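Local atomic coordinates of putative peptidase (Parabacteroides merdae, PDB entry 4L8K), a protein that probably hydrolyses peptide bonds as a member of the S41 family of serine peptidases, within the wider ClpP/crotonase clan. Residues 50-54 against 71-77; 122-128 against 151-157; 176-182 against 196-202. All coordinates share one frame; numbering follows the deposited sequence.

Contact 1: residues 50-54 against 71-77; sequences QYELF and LISSFDM
The first turn of helix 50-61 faces the end of strand 70-72 and the loop after it, with the CA atoms of Phe54 and Ser73 8.0 Å apart and no hydrogen bond crossing between 50-54 and 71-77. Aromatic rings do the joining instead. Phe75 stands between the two rings of the helix: Tyr51 directs an edge at one of its faces, centroids 4.9 Å apart and planes at 60°, while Phe75 in turn presents its own edge to the face of Phe54 in an offset edge-to-face pair, centroids 5.1 Å apart. The outer end of Phe75 also touches the helix backbone, CZ lying 3.7 Å from Gln50 O.

Phe54 is buried in the contact. With CG anti to the backbone N (chi1 -173°), its ring is carried into the bend of the loop, where CZ comes 3.4 Å from Leu71 O, near the ring plane, and CE2 touches Leu71 CG and Ser73 OG. Across the loop, Asp76 CB packs on CE1. Cutting Phe54 back to an alanine is likely to open a gap between Leu71 and Asp76 and to leave the edge of Phe75 without the face it meets.

The loop is shaped from within. Ser73 OG accepts from Phe75 N and, at 3.1 Å, from Asp76 N, an ST turn and an ST motif on one hydroxyl, and that same oxygen sits over the centre of the Phe75 face turned from Tyr51. Trp261 adds a further edge-to-face partner to Phe54. Polar bonds local to the loop thus probably fix its bend and set Phe75 in place, whereas attachment to the helix rests on an aromatic cluster, helped by Leu71 and by close contacts of the rings with backbone carbonyl oxygens.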
loop_
_atom_site.group_PDB
_atom_site.type_symbol
_atom_site.label_atom_id
_atom_site.label_comp_id
_atom_site.label_asym_id
_atom_site.label_seq_id
_atom_site.Cartn_x
_atom_site.Cartn_y
_atom_site.Cartn_z
ATOM N N GLN A 50 -31.050 8.885 11.257
ATOM C CA GLN A 50 -29.782 8.922 10.495
ATOM C C GLN A 50 -28.697 7.960 11.030
ATOM O O GLN A 50 -27.857 7.513 10.253
ATOM C CB GLN A 50 -29.212 10.353 10.435
ATOM C CG GLN A 50 -28.737 10.898 11.790
ATOM C CD GLN A 50 -28.523 12.382 11.735
ATOM O OE1 GLN A 50 -27.880 12.912 10.833
ATOM N NE2 GLN A 50 -29.076 13.092 12.688
ATOM N N TYR A 51 -28.718 7.651 12.340
ATOM C CA TYR A 51 -27.730 6.769 12.972
ATOM C C TYR A 51 -28.006 5.305 12.645
ATOM O O TYR A 51 -27.074 4.556 12.380
ATOM C CB TYR A 51 -27.734 7.000 14.494
ATOM C CG TYR A 51 -27.474 8.444 14.861
ATOM C CD1 TYR A 51 -26.207 9.009 14.708
ATOM C CD2 TYR A 51 -28.498 9.259 15.334
ATOM C CE1 TYR A 51 -25.967 10.346 15.031
ATOM C CE2 TYR A 51 -28.264 10.588 15.684
ATOM C CZ TYR A 51 -26.998 11.130 15.527
ATOM O OH TYR A 51 -26.768 12.441 15.875
ATOM N N GLU A 52 -29.289 4.907 12.672
ATOM C CA GLU A 52 -29.729 3.551 12.326
ATOM C C GLU A 52 -29.442 3.273 10.842
ATOM O O GLU A 52 -28.961 2.191 10.497
ATOM C CB GLU A 52 -31.223 3.393 12.635
ATOM C CG GLU A 52 -31.514 3.479 14.127
ATOM C CD GLU A 52 -32.944 3.818 14.526
ATOM O OE1 GLU A 52 -33.754 4.181 13.642
ATOM O OE2 GLU A 52 -33.247 3.748 15.738
ATOM N N LEU A 53 -29.724 4.265 9.968
ATOM C CA LEU A 53 -29.463 4.177 8.536
ATOM C C LEU A 53 -27.953 4.017 8.299
ATOM O O LEU A 53 -27.541 3.156 7.520
ATOM C CB LEU A 53 -30.016 5.438 7.790
ATOM C CG LEU A 53 -29.704 5.498 6.269
ATOM C CD1 LEU A 53 -30.447 4.405 5.506
ATOM C CD2 LEU A 53 -30.004 6.858 5.695
ATOM N N PHE A 54 -27.135 4.834 8.996
ATOM C CA PHE A 54 -25.689 4.791 8.861
ATOM C C PHE A 54 -25.134 3.397 9.248
ATOM O O PHE A 54 -24.299 2.847 8.528
ATOM C CB PHE A 54 -24.999 5.918 9.670
ATOM C CG PHE A 54 -23.498 5.989 9.410
ATOM C CD1 PHE A 54 -22.624 5.192 10.115
ATOM C CD2 PHE A 54 -22.978 6.834 8.430
ATOM C CE1 PHE A 54 -21.261 5.208 9.827
ATOM C CE2 PHE A 54 -21.599 6.857 8.159
ATOM C CZ PHE A 54 -20.758 6.057 8.870
ATOM N N LEU A 71 -17.997 4.448 4.272
ATOM C CA LEU A 71 -19.165 5.329 4.228
ATOM C C LEU A 71 -18.846 6.463 5.193
ATOM O O LEU A 71 -18.487 6.188 6.342
ATOM C CB LEU A 71 -20.477 4.600 4.601
ATOM C CG LEU A 71 -21.775 5.432 4.516
ATOM C CD1 LEU A 71 -22.111 5.823 3.071
ATOM C CD2 LEU A 71 -22.942 4.656 5.119
ATOM N N ILE A 72 -18.901 7.722 4.722
ATOM C CA ILE A 72 -18.517 8.857 5.541
ATOM C C ILE A 72 -19.658 9.828 5.732
ATOM O O ILE A 72 -20.191 10.368 4.761
ATOM C CB ILE A 72 -17.279 9.584 4.955
ATOM C CG1 ILE A 72 -16.177 8.583 4.530
ATOM C CG2 ILE A 72 -16.735 10.611 5.959
ATOM C CD1 ILE A 72 -15.120 9.093 3.584
ATOM N N SER A 73 -19.989 10.096 7.000
ATOM C CA SER A 73 -20.970 11.090 7.411
ATOM C C SER A 73 -20.221 12.109 8.256
ATOM O O SER A 73 -18.998 12.001 8.412
ATOM C CB SER A 73 -22.125 10.447 8.182
ATOM O OG SER A 73 -21.734 10.022 9.475
ATOM N N SER A 74 -20.941 13.083 8.818
ATOM C CA SER A 74 -20.338 14.100 9.649
ATOM C C SER A 74 -20.155 13.600 11.092
ATOM O O SER A 74 -19.449 14.243 11.857
ATOM C CB SER A 74 -21.184 15.362 9.590
ATOM O OG SER A 74 -20.906 16.030 8.369
ATOM N N PHE A 75 -20.728 12.438 11.444
ATOM C CA PHE A 75 -20.649 11.871 12.801
ATOM C C PHE A 75 -19.796 10.600 12.873
ATOM O O PHE A 75 -19.315 10.282 13.960
ATOM C CB PHE A 75 -22.048 11.578 13.379
ATOM C CG PHE A 75 -23.000 10.819 12.475
ATOM C CD1 PHE A 75 -23.059 9.426 12.512
ATOM C CD2 PHE A 75 -23.878 11.502 11.623
ATOM C CE1 PHE A 75 -23.953 8.724 11.695
ATOM C CE2 PHE A 75 -24.763 10.793 10.793
ATOM C CZ PHE A 75 -24.790 9.409 10.839
ATOM N N ASP A 76 -19.626 9.862 11.752
ATOM C CA ASP A 76 -18.822 8.637 11.753
ATOM C C ASP A 76 -18.365 8.245 10.366
ATOM O O ASP A 76 -18.805 8.792 9.364
ATOM C CB ASP A 76 -19.589 7.433 12.389
ATOM C CG ASP A 76 -18.698 6.316 12.962
ATOM O OD1 ASP A 76 -17.450 6.466 12.945
ATOM O OD2 ASP A 76 -19.247 5.300 13.423
HETATM N N MSE A 77 -17.454 7.284 10.333
HETATM C CA MSE A 77 -16.939 6.658 9.134
HETATM C C MSE A 77 -17.020 5.146 9.334
HETATM O O MSE A 77 -16.511 4.621 10.334
HETATM C CB MSE A 77 -15.503 7.099 8.843
HETATM C CG MSE A 77 -15.002 6.563 7.518
HETATM SE SE MSE A 77 -13.162 7.010 7.192
HETATM C CE MSE A 77 -12.399 5.841 8.287
#

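Contact 2: residues 122-128 against 151-157; sequences YVYYGSF and IFDVRDN
Val123 bonds through its backbone to Ile151 and Asp153, N donating to Ile151 O and O accepting from Asp153 N, as strands 120-125 and 149-153 run side by side and parallel, their short segments 15° apart. Tyr125 N adds an almost straight bond to Asp153 O (3.0 Å, 177°). These are neighbouring strands of a beta-alpha-beta unit whose connection contains helix 134-143.

Charged and hydroxyl groups gather on the sheet face bearing Tyr122, Tyr124 and Asp153. Arg155 grips the Asp153 carboxylate side-on, NE to OD1 and NH2 to OD2 (2.8 Å), both acceptors lying in the guanidinium plane and met on their syn sides, though the two groups are not coplanar, the nitrogens being tilted out of the carboxylate plane. Tyr122 OH takes the anti side of OD2 at 2.6 Å, and Arg155 N closes an Asx turn on OD1. Tyr124, extended with CG anti to the backbone N (chi1 -177°), crosses the carboxylate and sets its OH 2.7 Å from Arg155 O, in that carbonyl's plane.

Beyond the strands, Asn157 ties the two loops together. Its ND2 donates to Tyr125 O (2.8 Å) from well above the carbonyl plane, while OD1 receives a weak bond from Phe128 N and another bond from Gly159 N. A water donates to both Gly126 O and Asp156 O.

Apolar contacts complete the join. Ile151 CG2 meets the edge of the Tyr122 ring at CD1 (3.6 Å); on the other sheet face Phe152 lies against Val123 CG1 and Tyr125 CB.

Arg155 NH2 also forms a salt bridge with Asp300, so the one guanidinium answers two carboxylates. Four donors from Tyr122 and Arg155 hold the buried Asp153 carboxylate and restrict its rotation, an environment likely to stabilise its negative charge where the strand gives way to the type II turn 154-157.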
loop_
_atom_site.group_PDB
_atom_site.type_symbol
_atom_site.label_atom_id
_atom_site.label_comp_id
_atom_site.label_asym_id
_atom_site.label_seq_id
_atom_site.Cartn_x
_atom_site.Cartn_y
_atom_site.Cartn_z
ATOM N N TYR A 122 20.259 2.162 5.907
ATOM C CA TYR A 122 18.854 1.955 6.308
ATOM C C TYR A 122 18.062 3.252 6.075
ATOM O O TYR A 122 18.484 4.324 6.491
ATOM C CB TYR A 122 18.737 1.446 7.761
ATOM C CG TYR A 122 17.307 1.411 8.289
ATOM C CD1 TYR A 122 16.457 0.342 8.001
ATOM C CD2 TYR A 122 16.785 2.477 9.023
ATOM C CE1 TYR A 122 15.134 0.326 8.445
ATOM C CE2 TYR A 122 15.450 2.486 9.439
ATOM C CZ TYR A 122 14.635 1.403 9.166
ATOM O OH TYR A 122 13.332 1.415 9.609
ATOM N N VAL A 123 16.940 3.144 5.363
ATOM C CA VAL A 123 16.038 4.273 5.122
ATOM C C VAL A 123 14.645 3.911 5.658
ATOM O O VAL A 123 14.124 2.840 5.360
ATOM C CB VAL A 123 15.949 4.723 3.615
ATOM C CG1 VAL A 123 15.055 5.955 3.443
ATOM C CG2 VAL A 123 17.328 4.980 2.999
ATOM N N TYR A 124 14.045 4.810 6.434
ATOM C CA TYR A 124 12.642 4.694 6.796
ATOM C C TYR A 124 11.884 5.818 6.079
ATOM O O TYR A 124 12.221 7.005 6.208
ATOM C CB TYR A 124 12.356 4.707 8.303
ATOM C CG TYR A 124 10.875 4.510 8.561
ATOM C CD1 TYR A 124 10.235 3.330 8.185
ATOM C CD2 TYR A 124 10.098 5.527 9.106
ATOM C CE1 TYR A 124 8.865 3.155 8.369
ATOM C CE2 TYR A 124 8.730 5.352 9.328
ATOM C CZ TYR A 124 8.111 4.175 8.925
ATOM O OH TYR A 124 6.761 3.991 9.058
ATOM N N TYR A 125 10.892 5.431 5.285
ATOM C CA TYR A 125 10.047 6.377 4.574
ATOM C C TYR A 125 8.593 6.114 5.015
ATOM O O TYR A 125 7.933 5.202 4.513
ATOM C CB TYR A 125 10.258 6.256 3.049
ATOM C CG TYR A 125 9.596 7.381 2.280
ATOM C CD1 TYR A 125 9.886 8.713 2.563
ATOM C CD2 TYR A 125 8.694 7.115 1.260
ATOM C CE1 TYR A 125 9.281 9.752 1.853
ATOM C CE2 TYR A 125 8.094 8.147 0.537
ATOM C CZ TYR A 125 8.410 9.464 0.822
ATOM O OH TYR A 125 7.820 10.486 0.129
ATOM N N GLY A 126 8.143 6.880 6.006
ATOM C CA GLY A 126 6.837 6.689 6.621
ATOM C C GLY A 126 5.621 7.142 5.850
ATOM O O GLY A 126 4.510 6.686 6.136
ATOM N N SER A 127 5.785 8.091 4.924
ATOM C CA SER A 127 4.633 8.646 4.206
ATOM C C SER A 127 5.001 9.157 2.831
ATOM O O SER A 127 5.907 9.974 2.733
ATOM C CB SER A 127 4.017 9.795 5.018
ATOM O OG SER A 127 2.907 10.348 4.325
ATOM N N PHE A 128 4.242 8.758 1.792
ATOM C CA PHE A 128 4.424 9.286 0.436
ATOM C C PHE A 128 3.799 10.704 0.312
ATOM O O PHE A 128 3.823 11.268 -0.777
ATOM C CB PHE A 128 3.889 8.317 -0.664
ATOM C CG PHE A 128 4.834 7.181 -0.974
ATOM C CD1 PHE A 128 5.904 7.365 -1.832
ATOM C CD2 PHE A 128 4.705 5.958 -0.338
ATOM C CE1 PHE A 128 6.813 6.328 -2.072
ATOM C CE2 PHE A 128 5.613 4.923 -0.580
ATOM C CZ PHE A 128 6.645 5.106 -1.464
ATOM N N ILE A 151 18.462 -1.056 2.896
ATOM C CA ILE A 151 17.162 -1.425 3.449
ATOM C C ILE A 151 16.264 -0.199 3.220
ATOM O O ILE A 151 16.600 0.910 3.685
ATOM C CB ILE A 151 17.201 -1.905 4.949
ATOM C CG1 ILE A 151 18.053 -3.189 5.118
ATOM C CG2 ILE A 151 15.773 -2.116 5.525
ATOM C CD1 ILE A 151 18.414 -3.544 6.644
ATOM N N PHE A 152 15.165 -0.382 2.446
ATOM C CA PHE A 152 14.196 0.684 2.188
ATOM C C PHE A 152 12.888 0.285 2.897
ATOM O O PHE A 152 12.126 -0.545 2.419
ATOM C CB PHE A 152 14.012 0.968 0.675
ATOM C CG PHE A 152 13.472 2.359 0.425
ATOM C CD1 PHE A 152 12.103 2.621 0.520
ATOM C CD2 PHE A 152 14.335 3.423 0.160
ATOM C CE1 PHE A 152 11.606 3.919 0.319
ATOM C CE2 PHE A 152 13.841 4.716 -0.045
ATOM C CZ PHE A 152 12.480 4.953 0.028
ATOM N N ASP A 153 12.679 0.823 4.074
ATOM C CA ASP A 153 11.553 0.439 4.934
ATOM C C ASP A 153 10.338 1.341 4.713
ATOM O O ASP A 153 10.368 2.538 5.042
ATOM C CB ASP A 153 12.031 0.486 6.410
ATOM C CG ASP A 153 11.106 -0.080 7.472
ATOM O OD1 ASP A 153 9.979 -0.502 7.125
ATOM O OD2 ASP A 153 11.510 -0.108 8.646
ATOM N N VAL A 154 9.250 0.742 4.182
ATOM C CA VAL A 154 7.974 1.451 3.936
ATOM C C VAL A 154 6.827 0.809 4.766
ATOM O O VAL A 154 5.657 0.907 4.393
ATOM C CB VAL A 154 7.603 1.562 2.427
ATOM C CG1 VAL A 154 8.562 2.493 1.686
ATOM C CG2 VAL A 154 7.495 0.186 1.758
ATOM N N ARG A 155 7.168 0.157 5.884
ATOM C CA ARG A 155 6.164 -0.388 6.790
ATOM C C ARG A 155 5.410 0.773 7.424
ATOM O O ARG A 155 6.025 1.808 7.699
ATOM C CB ARG A 155 6.810 -1.246 7.888
ATOM C CG ARG A 155 7.381 -2.565 7.382
ATOM C CD ARG A 155 8.081 -3.341 8.497
ATOM N NE ARG A 155 9.281 -2.637 8.964
ATOM C CZ ARG A 155 9.959 -2.933 10.067
ATOM N NH1 ARG A 155 9.543 -3.907 10.873
ATOM N NH2 ARG A 155 11.050 -2.247 10.385
ATOM N N ASP A 156 4.090 0.629 7.622
ATOM C CA ASP A 156 3.231 1.661 8.194
ATOM C C ASP A 156 3.130 2.910 7.293
ATOM O O ASP A 156 2.817 3.983 7.780
ATOM C CB ASP A 156 3.665 2.038 9.618
ATOM C CG ASP A 156 3.077 1.132 10.680
ATOM O OD1 ASP A 156 2.764 -0.042 10.360
ATOM O OD2 ASP A 156 2.932 1.589 11.823
ATOM N N ASN A 157 3.365 2.758 5.985
ATOM C CA ASN A 157 3.250 3.867 5.056
ATOM C C ASN A 157 1.948 3.679 4.273
ATOM O O ASN A 157 1.868 2.843 3.380
ATOM C CB ASN A 157 4.495 3.962 4.148
ATOM C CG ASN A 157 4.522 5.153 3.203
ATOM O OD1 ASN A 157 3.479 5.689 2.793
ATOM N ND2 ASN A 157 5.732 5.557 2.787
HETATM O O HOH W 1 3.561 6.460 8.647
#

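Contact 3: residues 176-182 against 196-202; sequences RILTGYT and PNPVYLS
Thr182 and Asn197 bond reciprocally through their backbones, Asn197 N to Thr182 O being the shortest link at 2.7 Å, as do Ile177 and Leu201. Between these pairs Thr179 N donates to Val199 O, whereas Val199 N turns to Gly180 O (2.9 Å), so the register slips by one residue. Gly180 follows with phi 151° and psi -157°, where a CB would press on the preceding carbonyl.

At one end the extended Arg176 chain brings NH1 3.1 Å from Ser202 OG, in the guanidinium plane, and lays a guanidinium face over Tyr200 CB, 3.4 Å from NH2. Packing follows on the same side: Leu178 CD1 sits over a face of the Tyr200 ring and against Pro198 CB (3.6 Å), and Tyr181 CD2 touches Pro196 CB. On the other side Thr179 CG2 presses on Leu201 CB at 3.5 Å, tighter than usual, while Val231 of helix 224-232 touches both residues. The arrangement is an antiparallel strand pair interrupted by a beta bulge, with 197-201 at the edge of a small sheet that strand 270-271 continues beyond 177-182.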
loop_
_atom_site.group_PDB
_atom_site.type_symbol
_atom_site.label_atom_id
_atom_site.label_comp_id
_atom_site.label_asym_id
_atom_site.label_seq_id
_atom_site.Cartn_x
_atom_site.Cartn_y
_atom_site.Cartn_z
ATOM N N ARG A 176 14.274 1.594 -19.059
ATOM C CA ARG A 176 12.826 1.792 -19.118
ATOM C C ARG A 176 12.153 0.414 -19.013
ATOM O O ARG A 176 12.639 -0.548 -19.603
ATOM C CB ARG A 176 12.439 2.536 -20.423
ATOM C CG ARG A 176 10.927 2.811 -20.591
ATOM C CD ARG A 176 10.711 3.784 -21.730
ATOM N NE ARG A 176 9.315 3.893 -22.167
ATOM C CZ ARG A 176 8.422 4.739 -21.654
ATOM N NH1 ARG A 176 8.748 5.526 -20.631
ATOM N NH2 ARG A 176 7.186 4.775 -22.131
ATOM N N ILE A 177 11.106 0.304 -18.192
ATOM C CA ILE A 177 10.403 -0.966 -17.972
ATOM C C ILE A 177 8.908 -0.772 -17.908
ATOM O O ILE A 177 8.428 0.303 -17.542
ATOM C CB ILE A 177 10.864 -1.674 -16.645
ATOM C CG1 ILE A 177 10.661 -0.775 -15.384
ATOM C CG2 ILE A 177 12.270 -2.264 -16.754
ATOM C CD1 ILE A 177 10.319 -1.546 -14.030
ATOM N N LEU A 178 8.179 -1.855 -18.201
ATOM C CA LEU A 178 6.753 -1.965 -18.009
ATOM C C LEU A 178 6.566 -2.187 -16.509
ATOM O O LEU A 178 7.210 -3.079 -15.972
ATOM C CB LEU A 178 6.220 -3.147 -18.860
ATOM C CG LEU A 178 4.747 -3.541 -18.631
ATOM C CD1 LEU A 178 3.806 -2.483 -19.168
ATOM C CD2 LEU A 178 4.450 -4.906 -19.235
ATOM N N THR A 179 5.750 -1.361 -15.819
ATOM C CA THR A 179 5.557 -1.487 -14.362
ATOM C C THR A 179 4.283 -2.261 -14.023
ATOM O O THR A 179 4.135 -2.790 -12.921
ATOM C CB THR A 179 5.544 -0.105 -13.681
ATOM O OG1 THR A 179 4.361 0.613 -14.043
ATOM C CG2 THR A 179 6.791 0.709 -13.973
ATOM N N GLY A 180 3.381 -2.321 -14.988
ATOM C CA GLY A 180 2.104 -2.991 -14.851
ATOM C C GLY A 180 1.084 -2.339 -15.742
ATOM O O GLY A 180 1.439 -1.714 -16.753
ATOM N N TYR A 181 -0.193 -2.512 -15.376
ATOM C CA TYR A 181 -1.329 -2.034 -16.154
ATOM C C TYR A 181 -2.394 -1.403 -15.286
ATOM O O TYR A 181 -2.509 -1.724 -14.094
ATOM C CB TYR A 181 -1.990 -3.213 -16.927
ATOM C CG TYR A 181 -1.070 -3.969 -17.861
ATOM C CD1 TYR A 181 -0.301 -5.033 -17.404
ATOM C CD2 TYR A 181 -1.039 -3.684 -19.231
ATOM C CE1 TYR A 181 0.553 -5.733 -18.259
ATOM C CE2 TYR A 181 -0.207 -4.395 -20.100
ATOM C CZ TYR A 181 0.593 -5.414 -19.606
ATOM O OH TYR A 181 1.400 -6.131 -20.449
ATOM N N THR A 182 -3.226 -0.552 -15.915
ATOM C CA THR A 182 -4.407 0.040 -15.280
ATOM C C THR A 182 -5.614 -0.266 -16.164
ATOM O O THR A 182 -5.479 -0.395 -17.374
ATOM C CB THR A 182 -4.252 1.558 -14.999
ATOM O OG1 THR A 182 -3.999 2.259 -16.222
ATOM C CG2 THR A 182 -3.147 1.871 -13.971
ATOM N N PRO A 196 -6.516 -3.580 -20.389
ATOM C CA PRO A 196 -5.359 -3.148 -19.566
ATOM C C PRO A 196 -4.437 -2.178 -20.306
ATOM O O PRO A 196 -4.025 -2.444 -21.428
ATOM C CB PRO A 196 -4.650 -4.462 -19.242
ATOM C CG PRO A 196 -5.736 -5.507 -19.341
ATOM C CD PRO A 196 -6.591 -5.056 -20.472
ATOM N N ASN A 197 -4.224 -1.001 -19.723
ATOM C CA ASN A 197 -3.375 0.029 -20.307
ATOM C C ASN A 197 -1.959 -0.061 -19.702
ATOM O O ASN A 197 -1.809 0.098 -18.488
ATOM C CB ASN A 197 -3.977 1.430 -20.099
ATOM C CG ASN A 197 -3.092 2.526 -20.646
ATOM O OD1 ASN A 197 -2.915 2.658 -21.855
ATOM N ND2 ASN A 197 -2.434 3.266 -19.772
ATOM N N PRO A 198 -0.915 -0.307 -20.527
ATOM C CA PRO A 198 0.452 -0.417 -19.975
ATOM C C PRO A 198 0.999 0.898 -19.412
ATOM O O PRO A 198 0.823 1.965 -19.999
ATOM C CB PRO A 198 1.289 -0.886 -21.172
ATOM C CG PRO A 198 0.556 -0.415 -22.354
ATOM C CD PRO A 198 -0.917 -0.516 -21.993
ATOM N N VAL A 199 1.660 0.804 -18.262
ATOM C CA VAL A 199 2.277 1.931 -17.585
ATOM C C VAL A 199 3.783 1.645 -17.568
ATOM O O VAL A 199 4.195 0.546 -17.210
ATOM C CB VAL A 199 1.675 2.178 -16.164
ATOM C CG1 VAL A 199 2.335 3.376 -15.486
ATOM C CG2 VAL A 199 0.170 2.375 -16.223
ATOM N N TYR A 200 4.595 2.617 -17.994
ATOM C CA TYR A 200 6.051 2.472 -18.030
ATOM C C TYR A 200 6.740 3.451 -17.097
ATOM O O TYR A 200 6.185 4.496 -16.800
ATOM C CB TYR A 200 6.583 2.696 -19.460
ATOM C CG TYR A 200 6.029 1.724 -20.474
ATOM C CD1 TYR A 200 6.667 0.517 -20.728
ATOM C CD2 TYR A 200 4.860 2.009 -21.181
ATOM C CE1 TYR A 200 6.145 -0.399 -21.637
ATOM C CE2 TYR A 200 4.333 1.103 -22.100
ATOM C CZ TYR A 200 4.981 -0.098 -22.326
ATOM O OH TYR A 200 4.474 -0.979 -23.245
ATOM N N LEU A 201 7.960 3.121 -16.667
ATOM C CA LEU A 201 8.803 3.978 -15.837
ATOM C C LEU A 201 10.218 4.008 -16.443
ATOM O O LEU A 201 10.748 2.972 -16.859
ATOM C CB LEU A 201 8.825 3.525 -14.368
ATOM C CG LEU A 201 9.557 4.432 -13.330
ATOM C CD1 LEU A 201 8.891 5.801 -13.183
ATOM C CD2 LEU A 201 9.610 3.765 -11.967
ATOM N N SER A 202 10.793 5.206 -16.546
ATOM C CA SER A 202 12.123 5.388 -17.100
ATOM C C SER A 202 13.115 5.610 -15.976
ATOM O O SER A 202 12.740 6.173 -14.947
ATOM C CB SER A 202 12.147 6.560 -18.085
ATOM O OG SER A 202 11.486 6.181 -19.281
#

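In the fold
The three contacts differ in chemistry as they differ in depth. Contact 2 is the core one, its centre about 11 Å from the centre of the chain, inside the large mixed sheet; there strand pairing is combined with a buried charge network. Contact 3 lies at the surface in a separate antiparallel sheet and relies chiefly on backbone bonds, yet helix 224-232 touches side chains of both contacts. Contact 1, partly buried, its centre about 26 Å from that of the chain, joins a helix to a strand end and loop chiefly through aromatic rings, without a crossing hydrogen bond. Contacts 2 and 3 both belong to the S41 peptidase region, whereas 50-54 belongs to the tricorn C1-like region; none touches another.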